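Local coordinates for EVE domain-containing protein (Pseudomonas syringae pv. tomato str. DC3000, PDB 2EVE) that is of unknown function but adopts the EVE domain fold of the PUA clan, whose members often bind RNA, and carries a pocket that holds a small tris buffer ion, at residues Leu5-Pro10 with Phe48-Ser53; Thr68-Pro73 with Ala96-Phe101. All blocks are in the same frame, centred on the assembly; numbering follows the deposited sequence.

Contact 1: residues Leu5-Pro10 with Phe48-Ser53; sequences LMKSEP and FFYHSS. With 144 (tris-hydroxymethyl-methyl-ammonium), chain D.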
# COMPACT_ATOMS: atom_id res chain seq x y z
N LEU A 5 3.03 -4.63 0.64
CA LEU A 5 1.59 -4.51 0.51
C LEU A 5 1.22 -3.15 1.09
O LEU A 5 1.72 -2.77 2.16
CB LEU A 5 0.85 -5.64 1.25
CG LEU A 5 -0.68 -5.60 1.15
CD1 LEU A 5 -1.26 -7.01 1.15
CD2 LEU A 5 -1.24 -4.79 2.30
N MSE A 6 0.38 -2.41 0.38
CA MSE A 6 -0.07 -1.10 0.84
C MSE A 6 -1.58 -0.98 0.67
O MSE A 6 -2.13 -1.45 -0.32
CB MSE A 6 0.65 0.01 0.08
CG MSE A 6 2.17 -0.03 0.24
SE MSE A 6 3.01 1.67 -0.16
CE MSE A 6 2.79 1.58 -2.06
N LYS A 7 -2.22 -0.32 1.64
CA LYS A 7 -3.67 -0.16 1.65
C LYS A 7 -4.20 1.17 1.11
O LYS A 7 -3.57 2.22 1.28
CB LYS A 7 -4.20 -0.32 3.07
CG LYS A 7 -3.86 -1.64 3.73
CD LYS A 7 -4.47 -1.73 5.12
CE LYS A 7 -4.11 -3.03 5.81
NZ LYS A 7 -4.69 -3.12 7.17
N SER A 8 -5.37 1.11 0.47
CA SER A 8 -6.02 2.30 -0.07
C SER A 8 -7.51 2.07 -0.25
O SER A 8 -7.93 1.01 -0.72
CB SER A 8 -5.41 2.67 -1.42
OG SER A 8 -6.01 3.87 -1.93
N GLU A 9 -8.31 3.06 0.12
CA GLU A 9 -9.76 2.97 -0.05
C GLU A 9 -9.99 3.21 -1.54
O GLU A 9 -9.60 4.25 -2.07
CB GLU A 9 -10.47 4.04 0.77
CG GLU A 9 -10.33 3.88 2.26
CD GLU A 9 -11.14 4.90 3.04
OE1 GLU A 9 -11.07 4.88 4.29
OE2 GLU A 9 -11.84 5.71 2.40
N PRO A 10 -10.63 2.25 -2.23
CA PRO A 10 -10.90 2.38 -3.67
C PRO A 10 -11.66 3.62 -4.12
O PRO A 10 -11.42 4.13 -5.21
CB PRO A 10 -11.63 1.08 -3.99
CG PRO A 10 -12.35 0.78 -2.72
CD PRO A 10 -11.29 1.05 -1.68
N PHE A 48 1.47 -5.36 -3.33
CA PHE A 48 0.08 -5.72 -3.56
C PHE A 48 -0.75 -4.50 -3.20
O PHE A 48 -0.57 -3.90 -2.14
CB PHE A 48 -0.33 -6.90 -2.69
CG PHE A 48 0.18 -8.21 -3.18
CD1 PHE A 48 0.03 -8.58 -4.51
CD2 PHE A 48 0.82 -9.09 -2.31
CE1 PHE A 48 0.50 -9.80 -4.97
CE2 PHE A 48 1.29 -10.32 -2.76
CZ PHE A 48 1.14 -10.67 -4.09
N PHE A 49 -1.66 -4.14 -4.10
CA PHE A 49 -2.55 -3.00 -3.92
C PHE A 49 -3.79 -3.55 -3.22
O PHE A 49 -4.61 -4.24 -3.83
CB PHE A 49 -2.91 -2.42 -5.30
CG PHE A 49 -3.52 -1.03 -5.26
CD1 PHE A 49 -4.66 -0.75 -4.52
CD2 PHE A 49 -2.96 -0.01 -6.04
CE1 PHE A 49 -5.24 0.52 -4.54
CE2 PHE A 49 -3.53 1.26 -6.07
CZ PHE A 49 -4.67 1.53 -5.32
N TYR A 50 -3.93 -3.25 -1.93
CA TYR A 50 -5.05 -3.74 -1.14
C TYR A 50 -6.16 -2.70 -0.97
O TYR A 50 -5.92 -1.59 -0.50
CB TYR A 50 -4.51 -4.19 0.23
CG TYR A 50 -5.56 -4.71 1.19
CD1 TYR A 50 -6.31 -3.83 1.98
CD2 TYR A 50 -5.80 -6.07 1.31
CE1 TYR A 50 -7.28 -4.31 2.86
CE2 TYR A 50 -6.77 -6.56 2.18
CZ TYR A 50 -7.50 -5.68 2.95
OH TYR A 50 -8.45 -6.16 3.82
N HIS A 51 -7.37 -3.08 -1.37
CA HIS A 51 -8.53 -2.20 -1.25
C HIS A 51 -9.10 -2.31 0.16
O HIS A 51 -9.52 -3.39 0.58
CB HIS A 51 -9.60 -2.59 -2.27
CG HIS A 51 -9.32 -2.09 -3.65
ND1 HIS A 51 -10.17 -2.34 -4.72
CD2 HIS A 51 -8.31 -1.33 -4.15
CE1 HIS A 51 -9.69 -1.76 -5.80
NE2 HIS A 51 -8.57 -1.14 -5.48
N SER A 52 -9.12 -1.19 0.87
CA SER A 52 -9.62 -1.14 2.24
C SER A 52 -10.90 -0.31 2.38
O SER A 52 -11.22 0.50 1.51
CB SER A 52 -8.53 -0.55 3.15
OG SER A 52 -8.19 0.77 2.74
N SER A 53 -11.62 -0.52 3.48
CA SER A 53 -12.86 0.20 3.75
C SER A 53 -13.77 0.26 2.53
O SER A 53 -14.10 1.35 2.05
CB SER A 53 -12.55 1.63 4.22
OG SER A 53 -11.75 1.63 5.38
C1 144 D . -10.09 -1.87 6.16
N 144 D . -9.00 -2.41 6.96
C2 144 D . -8.98 -3.90 6.79
O2 144 D . -9.51 -4.80 5.80
C3 144 D . -9.26 -1.92 8.38
O3 144 D . -8.27 -2.32 9.34
C4 144 D . -7.76 -1.86 6.36
O4 144 D . -7.30 -0.33 6.27
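Leu5 and Phe48 pair in parallel, and the register continues through Ser8 and His51, forming the parallel strand pair inside the mixed sheet of the EVE domain; its C-terminal ends line the tris pocket. Four backbone bonds lace strands 3-8 and 46-51: Met6 N to Phe48 O, Tyr50 N to Met6 O, Ser8 N to Tyr50 O and Ser52 N to Ser8 O. The last differs from the others, because Ser52 N lies well above the plane of the Ser8 carbonyl, where strand pairing gives way to loop.

The apolar packing around Leu5 is buried. Its two methyls divide their contacts, CD1 reaching Phe48 CB at 4.0 Å and CD2 reaching Tyr50 CB at 3.9 Å. Farther along this face the extended Lys7 chain runs beside the Tyr50 ring, CG lying 3.7 Å from CD1, and its CD comes within 3.4 Å of O4 of the bound tris ion. With CG anti to the backbone N (chi1 179°), Tyr50 directs its hydroxyl to the ion's O2, a 2.6 Å hydrogen bond near the ring plane.

On the other face, Ser8 CB rests 3.8 Å from Phe49 CE1, and the Ser8 hydroxyl bonds to Phe13 O. Toward the loop, Pro10 CB sits squarely over the His51 ring, 3.8 Å from its centroid, a CH-pi contact. The solvent side is looser: exposed Ser53 gives Glu9 OE1 only a weak hydrogen bond from OG, 3.5 Å long.

Strands 134-137 and 58-71 flank the pair, Phe48 stacks on Trp142 of helix 139-149, and Trp26 of strand 23-26 meets Phe49 edge-to-face.

Contact 2: residues Thr68-Pro73 with Ala96-Phe101; sequences TAYPDP and ALDIGF
Tyr70 and Ala96 form an antiparallel hydrogen-bonded pair where strands 58-71 and 95-110 meet near their ends in the mixed sheet of the EVE domain. Tyr70 N donates to Ala96 O at 2.9 Å, and Ala96 N returns a bond to Tyr70 O at 2.8 Å. Ala96 O is also approached by Ala69 CA at 3.2 Å, a CA-H...O contact beside the stronger N-H bond.

The Tyr70 side chain leans across the partner strand. Its CG lies between the backbone N and the carbonyl carbon (chi1 56°), which lays the ring over Ala96 O near the rim of one face and brings CE2 to 3.6 Å from Leu97 CA. At the ring's tip, Tyr70 OH donates to Asp98 OD1 at 2.8 Å, arriving on the syn side, 33° out of the carboxylate plane. The Ala96 methyl packs against Asp72, CB lying 3.9 Å from CG.

Further out, Lys67 makes a cation-pi contact with the Tyr70 ring. Asp72 is gripped by several partners that fix its carboxylate beside the Ala96 methyl: OD1 takes a salt bridge from Arg30 and a bond from Gly28 N, while OD2 pairs with Thr74 OG1.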
# COMPACT_ATOMS: atom_id res chain seq x y z
N THR A 68 11.66 6.54 -4.92
CA THR A 68 11.73 6.30 -3.49
C THR A 68 11.22 7.48 -2.66
O THR A 68 11.01 8.58 -3.17
CB THR A 68 13.17 5.93 -3.03
OG1 THR A 68 14.07 7.01 -3.34
CG2 THR A 68 13.65 4.66 -3.73
N ALA A 69 11.03 7.21 -1.37
CA ALA A 69 10.48 8.18 -0.42
C ALA A 69 11.02 9.60 -0.41
O ALA A 69 12.22 9.84 -0.47
CB ALA A 69 10.57 7.60 0.98
N TYR A 70 10.09 10.54 -0.31
CA TYR A 70 10.42 11.95 -0.24
C TYR A 70 9.39 12.62 0.67
O TYR A 70 8.32 12.05 0.90
CB TYR A 70 10.44 12.57 -1.64
CG TYR A 70 9.16 12.41 -2.44
CD1 TYR A 70 8.13 13.33 -2.32
CD2 TYR A 70 9.01 11.36 -3.35
CE1 TYR A 70 6.98 13.22 -3.08
CE2 TYR A 70 7.86 11.24 -4.12
CZ TYR A 70 6.85 12.18 -3.99
OH TYR A 70 5.72 12.11 -4.77
N PRO A 71 9.69 13.81 1.20
CA PRO A 71 8.74 14.49 2.08
C PRO A 71 7.35 14.59 1.46
O PRO A 71 7.19 15.06 0.34
CB PRO A 71 9.39 15.86 2.29
CG PRO A 71 10.86 15.52 2.25
CD PRO A 71 10.93 14.59 1.06
N ASP A 72 6.35 14.13 2.22
CA ASP A 72 4.96 14.11 1.77
C ASP A 72 4.36 15.51 1.68
O ASP A 72 4.09 16.14 2.69
CB ASP A 72 4.13 13.25 2.73
CG ASP A 72 2.72 13.00 2.22
OD1 ASP A 72 2.01 12.18 2.85
OD2 ASP A 72 2.33 13.62 1.21
N PRO A 73 4.14 16.01 0.45
CA PRO A 73 3.57 17.35 0.27
C PRO A 73 2.18 17.55 0.87
O PRO A 73 1.81 18.68 1.18
CB PRO A 73 3.58 17.52 -1.25
CG PRO A 73 3.39 16.12 -1.75
CD PRO A 73 4.31 15.33 -0.84
N ALA A 96 6.17 10.30 1.21
CA ALA A 96 5.33 9.78 0.15
C ALA A 96 6.31 9.19 -0.86
O ALA A 96 7.52 9.29 -0.69
CB ALA A 96 4.53 10.90 -0.50
N LEU A 97 5.78 8.56 -1.90
CA LEU A 97 6.64 8.02 -2.93
C LEU A 97 5.81 7.84 -4.19
O LEU A 97 4.59 7.93 -4.14
CB LEU A 97 7.28 6.69 -2.49
CG LEU A 97 6.44 5.57 -1.88
CD1 LEU A 97 5.50 4.98 -2.91
CD2 LEU A 97 7.40 4.50 -1.35
N ASP A 98 6.47 7.62 -5.32
CA ASP A 98 5.74 7.44 -6.56
C ASP A 98 5.67 5.97 -6.91
O ASP A 98 6.65 5.24 -6.77
CB ASP A 98 6.40 8.21 -7.70
CG ASP A 98 6.45 9.71 -7.46
OD1 ASP A 98 5.55 10.24 -6.79
OD2 ASP A 98 7.40 10.35 -7.96
N ILE A 99 4.50 5.54 -7.37
CA ILE A 99 4.28 4.15 -7.75
C ILE A 99 3.81 4.03 -9.19
O ILE A 99 3.34 5.00 -9.79
CB ILE A 99 3.23 3.48 -6.86
CG1 ILE A 99 1.88 4.18 -7.03
CG2 ILE A 99 3.67 3.52 -5.40
CD1 ILE A 99 0.69 3.31 -6.70
N GLY A 100 3.93 2.83 -9.74
CA GLY A 100 3.51 2.59 -11.11
C GLY A 100 2.64 1.35 -11.22
O GLY A 100 2.69 0.47 -10.36
N PHE A 101 1.83 1.29 -12.27
CA PHE A 101 0.95 0.15 -12.47
C PHE A 101 1.68 -1.09 -12.96
O PHE A 101 2.59 -1.01 -13.78
CB PHE A 101 -0.16 0.51 -13.47
CG PHE A 101 -1.11 -0.63 -13.76
CD1 PHE A 101 -1.00 -1.36 -14.94
CD2 PHE A 101 -2.11 -0.96 -12.86
CE1 PHE A 101 -1.88 -2.41 -15.21
CE2 PHE A 101 -2.99 -2.00 -13.11
CZ PHE A 101 -2.88 -2.73 -14.30

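How the contacts relate
Both contacts belong to the same mixed sheet, with centres about 16 Å apart. Both segments of contact 1 precede those of contact 2 in the chain, and strand 46-51 is followed by strand 58-71, its antiparallel neighbour in the sheet. They meet through packing, where Met6 CE of contact 1 lies 4.0 Å from Ile99 CG2 of contact 2. The centre of contact 1 lies about 6 Å from the centre of the chain, and the contact contributes Lys7, Tyr50, Ser52 and Ser53 to the tris pocket, which Leu111 completes. Contact 2, its centre about 11 Å from that of the chain, contributes no residue to that pocket and instead joins more peripheral strand ends.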